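Local coordinates for putative fimbrium subunit Fim1C (Bacteroides uniformis, PDB 4K4K), which is a putative component of the fimbrium tip, fimbriae being filamentous surface appendages that mediate cell adhesion and biofilm formation, at residues K192-H197 / G205-A210; W232-A237 / K241-G246; Y249-T254 / V260-K265. One frame throughout, in Å; residues are numbered along the deposited sequence. Where two conformers were deposited one is given.

In the fold
The three contacts follow one another along the chain, on the same side of its centre, and interaction 2 lies between the other two. Interactions 1 and 2, with centres 12 Å apart, meet through the backbone: Ala210 O and Phe243 N are 2.8 Å apart, a probable hydrogen bond. Interactions 2 and 3, with centres 11 Å apart, join through Tyr249 OH, which lies 2.8 Å from Val244 N, and through the Trp232 ring, whose CE2 is 3.6 Å from Val262 CG2. Interactions 1 and 3 do not touch, their nearest atoms being about 7 Å apart; strand 132-150 pairs with both strand 202-207 and strand 247-256, thus connecting them.

Interaction 1 of 3, residues K192-H197 / G205-A210; sequences KEIVLH and GIVLPA
Leu196 and Gly205 form the close end of this contact, with CA atoms 5.2 Å apart. In the conformer described, one of two modelled for this leucine, CD2 lies 3.7 Å from Gly205 N and 4.1 Å from Gly205 CA, so a branched apolar end rests directly against the backbone of a residue that has no side chain. With CG opposite the carbonyl carbon (chi1 -82°), the leucine brings its end nearer the glycine than its CB direction alone would suggest.

Two residues farther from the turn on each strand the contact has thinned. Ile194 and Val207 each direct CB toward the opposite strand, but their CA atoms are 8.6 Å apart, and the tips just meet at 4.5 Å between Ile194 CD1 and Val207 CG1. The isoleucine spans its share of this gap because its CG1 branch is fully extended (chi2 180°), carrying CD1 to the end of its reach. All four touching residues are buried.

The next shell is consistent with this divergence. Lys192, Ile194 and Leu196 make backbone hydrogen bonds with Gln170, Ile167 and Val165 of strand 164-177, whereas Gly205 bonds to Leu144 of strand 132-150. Side chains from both neighbours fill in around the pair: Ile146 meets Leu196, Val142 and Leu144 meet Val207, and Gln170 touches both Ile194 and Val207. The backbone bonding of His197 with Glu204 lies toward the turn. The arrangement is thus a beta hairpin whose arms splay to join different strands around an apolar core, consistent with the beta-sandwich of a transthyretin-like fold.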
# COMPACT_ATOMS: atom_id res chain seq x y z
N LYS A 192 6.59 -5.18 17.41
CA LYS A 192 5.71 -4.16 17.99
C LYS A 192 4.24 -4.55 17.85
O LYS A 192 3.88 -5.31 16.95
CB LYS A 192 5.96 -2.81 17.25
CG LYS A 192 5.30 -1.57 17.86
CD LYS A 192 5.26 -0.37 16.90
CE LYS A 192 3.96 -0.27 16.12
NZ LYS A 192 3.15 0.93 16.48
N GLU A 193 3.38 -4.02 18.75
CA GLU A 193 1.95 -4.20 18.66
C GLU A 193 1.46 -3.07 17.76
O GLU A 193 1.82 -1.91 18.00
CB GLU A 193 1.30 -4.13 20.06
CG GLU A 193 -0.18 -4.45 20.03
CD GLU A 193 -0.49 -5.93 20.22
OE1 GLU A 193 0.40 -6.67 20.68
OE2 GLU A 193 -1.65 -6.33 19.94
N ILE A 194 0.67 -3.37 16.73
CA ILE A 194 0.16 -2.31 15.87
C ILE A 194 -1.33 -2.14 16.13
O ILE A 194 -2.10 -3.09 15.96
CB ILE A 194 0.44 -2.55 14.38
CG1 ILE A 194 1.96 -2.55 14.06
CG2 ILE A 194 -0.33 -1.53 13.50
CD1 ILE A 194 2.33 -2.80 12.57
N VAL A 195 -1.74 -0.92 16.52
CA VAL A 195 -3.14 -0.63 16.76
C VAL A 195 -3.75 -0.34 15.39
O VAL A 195 -3.27 0.54 14.68
CB VAL A 195 -3.32 0.54 17.76
CG1 VAL A 195 -4.77 1.03 17.78
CG2 VAL A 195 -2.86 0.12 19.17
N LEU A 196 -4.78 -1.12 15.02
CA LEU A 196 -5.47 -0.95 13.74
C LEU A 196 -6.46 0.22 13.84
O LEU A 196 -6.92 0.51 14.95
CB LEU A 196 -6.19 -2.25 13.33
CG LEU A 196 -5.31 -3.30 12.66
CD1 LEU A 196 -4.68 -4.24 13.66
CD2 LEU A 196 -6.11 -4.11 11.67
N HIS A 197 -6.76 0.89 12.73
CA HIS A 197 -7.70 2.01 12.65
C HIS A 197 -9.15 1.45 12.65
O HIS A 197 -9.46 0.68 11.74
CB HIS A 197 -7.34 2.82 11.37
CG HIS A 197 -8.38 3.76 10.83
ND1 HIS A 197 -8.83 3.64 9.52
CD2 HIS A 197 -8.94 4.86 11.39
CE1 HIS A 197 -9.70 4.63 9.35
NE2 HIS A 197 -9.79 5.39 10.44
N GLY A 205 -5.84 -2.10 8.53
CA GLY A 205 -4.42 -1.86 8.73
C GLY A 205 -3.60 -2.22 7.52
O GLY A 205 -4.07 -2.94 6.65
N ILE A 206 -2.38 -1.69 7.45
CA ILE A 206 -1.40 -2.02 6.43
C ILE A 206 -0.20 -2.55 7.19
O ILE A 206 0.33 -1.87 8.08
CB ILE A 206 -1.05 -0.83 5.50
CG1 ILE A 206 -2.29 -0.47 4.64
CG2 ILE A 206 0.18 -1.18 4.59
CD1 ILE A 206 -2.17 0.81 3.79
N VAL A 207 0.19 -3.78 6.90
CA VAL A 207 1.28 -4.43 7.62
C VAL A 207 2.33 -4.93 6.63
O VAL A 207 2.08 -4.99 5.43
CB VAL A 207 0.76 -5.57 8.55
CG1 VAL A 207 -0.21 -5.02 9.61
CG2 VAL A 207 0.13 -6.71 7.73
N LEU A 208 3.48 -5.36 7.16
CA LEU A 208 4.53 -5.87 6.31
C LEU A 208 4.27 -7.31 5.90
O LEU A 208 3.75 -8.10 6.70
CB LEU A 208 5.88 -5.80 7.05
CG LEU A 208 6.37 -4.42 7.48
CD1 LEU A 208 7.79 -4.52 8.02
CD2 LEU A 208 6.33 -3.41 6.31
N PRO A 209 4.76 -7.71 4.70
CA PRO A 209 4.70 -9.14 4.34
C PRO A 209 5.47 -9.97 5.35
O PRO A 209 6.44 -9.48 5.95
CB PRO A 209 5.36 -9.19 2.95
CG PRO A 209 5.31 -7.76 2.43
CD PRO A 209 5.43 -6.90 3.65
N ALA A 210 5.03 -11.20 5.60
CA ALA A 210 5.65 -12.11 6.55
C ALA A 210 5.52 -13.54 6.05
O ALA A 210 4.41 -13.99 5.74
CB ALA A 210 5.00 -11.99 7.93

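Interaction 2 of 3, residues W232-A237 / K241-G246; sequences WDVNSA and KAFVAG
Lys241 reaches back to Asn235 and gives its ammonium group to the main-chain oxygen: NZ to Asn235 O is 2.7 Å, a short hydrogen bond. The donor stands almost in line with the carbonyl, at a C=O...N angle of 165°. A bend at chi2 (-72°) turns the lysine chain toward residues 235-237, and beyond it the chain runs straight. Its methylene carbons follow the same carbonyl, CE lying 3.3 Å from Asn235 O, and CE also comes within 3.5 Å of Ala237 O.

That carbonyl belongs to a short 3-10 segment, 234-236, which carries hydrogen bonds of its own. Asp233 O accepts twice from Ser236: from the backbone N at 3.0 Å, and from OG at 2.7 Å, the hydroxyl lying in the carbonyl plane. Ala237 N bonds in turn to Val234 O.

On the buried side the contact is apolar. Val234 CG1 is 3.7 Å from Phe243 CZ and 3.9 Å from CE1 of the same ring, approaching it obliquely while the two side chains cross at about a right angle. With CG1 opposite the backbone N (chi1 175°), this branch of the valine is the one turned to the ring. Trp232 packs beneath the turn, with Val234 N above one face, offset toward the rim, and Ala237 CB at its edge in the ring plane. Thr213 and Met216 also touch Phe243, and Tyr251 touches both Val234 and Phe243.

The division is clear: valine and phenylalanine pack inward, whereas on the more exposed side the lysine ammonium group meets a neutral carbonyl. This bond probably polarises the Asn235 carbonyl and favours a protonated lysine, without forming an ion pair.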
# COMPACT_ATOMS: atom_id res chain seq x y z
N TRP A 232 -6.99 -13.79 19.32
CA TRP A 232 -7.18 -14.80 18.28
C TRP A 232 -5.89 -14.94 17.48
O TRP A 232 -5.33 -13.93 17.05
CB TRP A 232 -8.38 -14.46 17.39
CG TRP A 232 -8.54 -15.38 16.21
CD1 TRP A 232 -9.08 -16.63 16.21
CD2 TRP A 232 -8.08 -15.13 14.88
NE1 TRP A 232 -9.01 -17.17 14.94
CE2 TRP A 232 -8.39 -16.27 14.11
CE3 TRP A 232 -7.44 -14.04 14.26
CZ2 TRP A 232 -8.10 -16.35 12.74
CZ3 TRP A 232 -7.16 -14.11 12.90
CH2 TRP A 232 -7.49 -15.25 12.16
N ASP A 233 -5.41 -16.19 17.30
CA ASP A 233 -4.17 -16.44 16.58
C ASP A 233 -4.36 -16.36 15.07
O ASP A 233 -5.11 -17.14 14.47
CB ASP A 233 -3.54 -17.79 16.99
CG ASP A 233 -2.52 -17.68 18.12
OD1 ASP A 233 -1.73 -16.68 18.13
OD2 ASP A 233 -2.47 -18.59 18.98
N VAL A 234 -3.67 -15.38 14.44
CA VAL A 234 -3.74 -15.13 12.99
C VAL A 234 -3.39 -16.40 12.20
O VAL A 234 -4.07 -16.69 11.22
CB VAL A 234 -2.85 -13.93 12.57
CG1 VAL A 234 -2.82 -13.74 11.05
CG2 VAL A 234 -3.33 -12.65 13.26
N ASN A 235 -2.41 -17.18 12.67
CA ASN A 235 -1.95 -18.41 12.01
C ASN A 235 -3.01 -19.55 12.05
O ASN A 235 -2.91 -20.49 11.26
CB ASN A 235 -0.63 -18.87 12.61
CG ASN A 235 0.12 -19.86 11.76
OD1 ASN A 235 0.71 -19.52 10.72
ND2 ASN A 235 0.10 -21.12 12.16
N SER A 236 -4.06 -19.42 12.89
CA SER A 236 -5.11 -20.45 12.94
C SER A 236 -6.08 -20.32 11.74
O SER A 236 -6.81 -21.27 11.46
CB SER A 236 -5.85 -20.41 14.27
OG SER A 236 -6.76 -19.32 14.33
N ALA A 237 -6.05 -19.17 11.01
CA ALA A 237 -6.91 -18.99 9.84
C ALA A 237 -6.37 -19.77 8.66
O ALA A 237 -5.15 -19.86 8.48
CB ALA A 237 -7.04 -17.51 9.49
N LYS A 241 -1.61 -18.26 6.73
CA LYS A 241 -0.46 -18.90 7.39
C LYS A 241 0.80 -18.00 7.19
O LYS A 241 1.80 -18.11 7.90
CB LYS A 241 -0.21 -20.32 6.81
CG LYS A 241 -1.38 -21.30 6.98
CD LYS A 241 -1.55 -21.75 8.42
CE LYS A 241 -2.83 -22.53 8.63
NZ LYS A 241 -2.99 -22.92 10.05
N ALA A 242 0.69 -17.10 6.24
CA ALA A 242 1.68 -16.10 5.83
C ALA A 242 0.96 -14.86 5.38
O ALA A 242 -0.22 -14.94 5.01
CB ALA A 242 2.54 -16.66 4.69
N PHE A 243 1.65 -13.72 5.37
CA PHE A 243 1.11 -12.48 4.81
C PHE A 243 1.85 -12.22 3.50
O PHE A 243 3.05 -11.91 3.53
CB PHE A 243 1.26 -11.30 5.78
CG PHE A 243 0.28 -11.22 6.94
CD1 PHE A 243 -1.01 -11.74 6.82
CD2 PHE A 243 0.62 -10.55 8.11
CE1 PHE A 243 -1.92 -11.63 7.88
CE2 PHE A 243 -0.30 -10.42 9.16
CZ PHE A 243 -1.57 -10.95 9.03
N VAL A 244 1.16 -12.37 2.35
CA VAL A 244 1.76 -12.20 1.03
C VAL A 244 1.62 -10.77 0.52
O VAL A 244 0.51 -10.23 0.48
CB VAL A 244 1.15 -13.23 0.03
CG1 VAL A 244 1.65 -13.01 -1.40
CG2 VAL A 244 1.42 -14.66 0.50
N ALA A 245 2.74 -10.15 0.08
CA ALA A 245 2.74 -8.79 -0.47
C ALA A 245 1.68 -8.63 -1.56
O ALA A 245 1.49 -9.55 -2.36
CB ALA A 245 4.11 -8.45 -1.04
N GLY A 246 1.04 -7.47 -1.60
CA GLY A 246 0.03 -7.12 -2.59
C GLY A 246 -1.30 -7.81 -2.40
O GLY A 246 -2.13 -7.78 -3.31

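Interaction 3 of 3, residues Y249-T254 / V260-K265; sequences YLYTIT and VEVSSK
Three hydrogen-bonded pairs, Leu250 with Lys265, Thr252 with Ser263 and Thr254 with Glu261, exchange six backbone hydrogen bonds. Their N-H...O angles run from 148° to 170°; Leu250 N to Lys265 O, at 2.8 Å, is among the straightest. CA-H...O contacts supplement them from the intervening residues: Ser264 CA lies 3.3 Å from Leu250 O, and Val262 CA 3.3 Å from Thr252 O.

These bonds define an antiparallel beta hairpin of strands 247-256 and 259-268, its segment axes 4.7 Å apart. Strand 247-256 also pairs, in parallel, with strand 132-150, so the hairpin extends that strand's sheet.

Apolar contacts gather on the face bearing Tyr251, Ile253, Val262 and Ser264. Tyr251 CD1 is 3.7 Å from both Val262 CG1 and Ser264 CB, the ring meeting them obliquely; at its polar end, Tyr251 OH is hydrogen-bonded to Ser240 OG. Ile253 and Val262 lie side by side and point the same way; a bent isoleucine chain (chi2 -72°) brings CD1 to 3.6 Å from Val262 CG2. Trp232 covers part of this face, meeting the Tyr251 ring.

The other face is mostly polar, with Thr252, Thr254, Glu261, Ser263 and Lys265 beside the apolar Leu250. There Ser263 OG approaches Thr252 CB to 3.3 Å.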
# COMPACT_ATOMS: atom_id res chain seq x y z
N TYR A 249 -6.26 -9.31 3.25
CA TYR A 249 -6.79 -10.37 4.12
C TYR A 249 -8.03 -9.83 4.76
O TYR A 249 -7.99 -8.78 5.41
CB TYR A 249 -5.74 -10.82 5.18
CG TYR A 249 -4.57 -11.53 4.52
CD1 TYR A 249 -3.52 -10.80 3.95
CD2 TYR A 249 -4.55 -12.91 4.38
CE1 TYR A 249 -2.48 -11.44 3.28
CE2 TYR A 249 -3.50 -13.56 3.73
CZ TYR A 249 -2.46 -12.82 3.17
OH TYR A 249 -1.42 -13.43 2.51
N LEU A 250 -9.16 -10.49 4.49
CA LEU A 250 -10.45 -10.06 4.99
C LEU A 250 -10.87 -11.00 6.09
O LEU A 250 -10.95 -12.21 5.88
CB LEU A 250 -11.51 -10.02 3.87
CG LEU A 250 -11.19 -9.05 2.73
CD1 LEU A 250 -10.59 -9.78 1.56
CD2 LEU A 250 -12.43 -8.29 2.31
N TYR A 251 -11.08 -10.45 7.29
CA TYR A 251 -11.52 -11.27 8.42
C TYR A 251 -12.88 -10.84 8.89
O TYR A 251 -13.11 -9.64 9.08
CB TYR A 251 -10.53 -11.20 9.61
CG TYR A 251 -9.12 -11.64 9.29
CD1 TYR A 251 -8.79 -12.99 9.24
CD2 TYR A 251 -8.09 -10.71 9.12
CE1 TYR A 251 -7.48 -13.41 8.98
CE2 TYR A 251 -6.79 -11.12 8.84
CZ TYR A 251 -6.49 -12.47 8.79
OH TYR A 251 -5.20 -12.87 8.53
N THR A 252 -13.78 -11.81 9.11
CA THR A 252 -15.08 -11.54 9.73
C THR A 252 -14.99 -12.15 11.12
O THR A 252 -14.81 -13.36 11.27
CB THR A 252 -16.27 -12.03 8.91
OG1 THR A 252 -16.26 -11.38 7.64
CG2 THR A 252 -17.60 -11.75 9.62
N ILE A 253 -15.07 -11.29 12.14
CA ILE A 253 -14.95 -11.69 13.53
C ILE A 253 -16.31 -11.75 14.18
O ILE A 253 -17.00 -10.72 14.23
CB ILE A 253 -14.02 -10.69 14.30
CG1 ILE A 253 -12.79 -10.21 13.47
CG2 ILE A 253 -13.68 -11.16 15.73
CD1 ILE A 253 -11.71 -11.17 13.25
N THR A 254 -16.71 -12.92 14.68
CA THR A 254 -17.95 -13.03 15.42
C THR A 254 -17.59 -13.12 16.91
O THR A 254 -16.95 -14.09 17.33
CB THR A 254 -18.83 -14.20 14.95
OG1 THR A 254 -19.06 -14.07 13.55
CG2 THR A 254 -20.18 -14.24 15.68
N VAL A 260 -14.21 -15.63 20.54
CA VAL A 260 -14.34 -15.15 19.17
C VAL A 260 -14.17 -16.29 18.18
O VAL A 260 -13.52 -17.29 18.46
CB VAL A 260 -13.37 -13.98 18.82
CG1 VAL A 260 -13.53 -12.80 19.77
CG2 VAL A 260 -11.92 -14.44 18.78
N GLU A 261 -14.74 -16.10 16.99
CA GLU A 261 -14.62 -17.00 15.85
C GLU A 261 -14.39 -16.18 14.63
O GLU A 261 -14.93 -15.08 14.52
CB GLU A 261 -15.84 -17.85 15.71
CG GLU A 261 -15.72 -19.09 16.54
CD GLU A 261 -16.95 -19.95 16.41
OE1 GLU A 261 -17.85 -19.59 15.62
OE2 GLU A 261 -16.98 -21.02 17.06
N VAL A 262 -13.54 -16.67 13.73
CA VAL A 262 -13.15 -15.88 12.58
C VAL A 262 -13.25 -16.67 11.29
O VAL A 262 -12.86 -17.83 11.23
CB VAL A 262 -11.69 -15.39 12.82
CG1 VAL A 262 -11.15 -14.56 11.66
CG2 VAL A 262 -11.55 -14.64 14.16
N SER A 263 -13.77 -16.00 10.24
CA SER A 263 -13.81 -16.52 8.88
C SER A 263 -12.83 -15.66 8.11
O SER A 263 -12.76 -14.45 8.37
CB SER A 263 -15.21 -16.49 8.28
OG SER A 263 -15.70 -15.19 8.02
N SER A 264 -12.03 -16.27 7.23
CA SER A 264 -11.03 -15.48 6.53
C SER A 264 -11.11 -15.67 5.03
O SER A 264 -11.51 -16.72 4.54
CB SER A 264 -9.64 -15.86 7.02
OG SER A 264 -9.33 -17.18 6.60
N LYS A 265 -10.68 -14.63 4.30
CA LYS A 265 -10.59 -14.63 2.84
C LYS A 265 -9.35 -13.86 2.47
O LYS A 265 -9.02 -12.90 3.16
CB LYS A 265 -11.82 -13.95 2.20
CG LYS A 265 -13.11 -14.78 2.22
CD LYS A 265 -14.35 -13.94 1.89
CE LYS A 265 -14.60 -13.76 0.41
NZ LYS A 265 -15.78 -12.90 0.14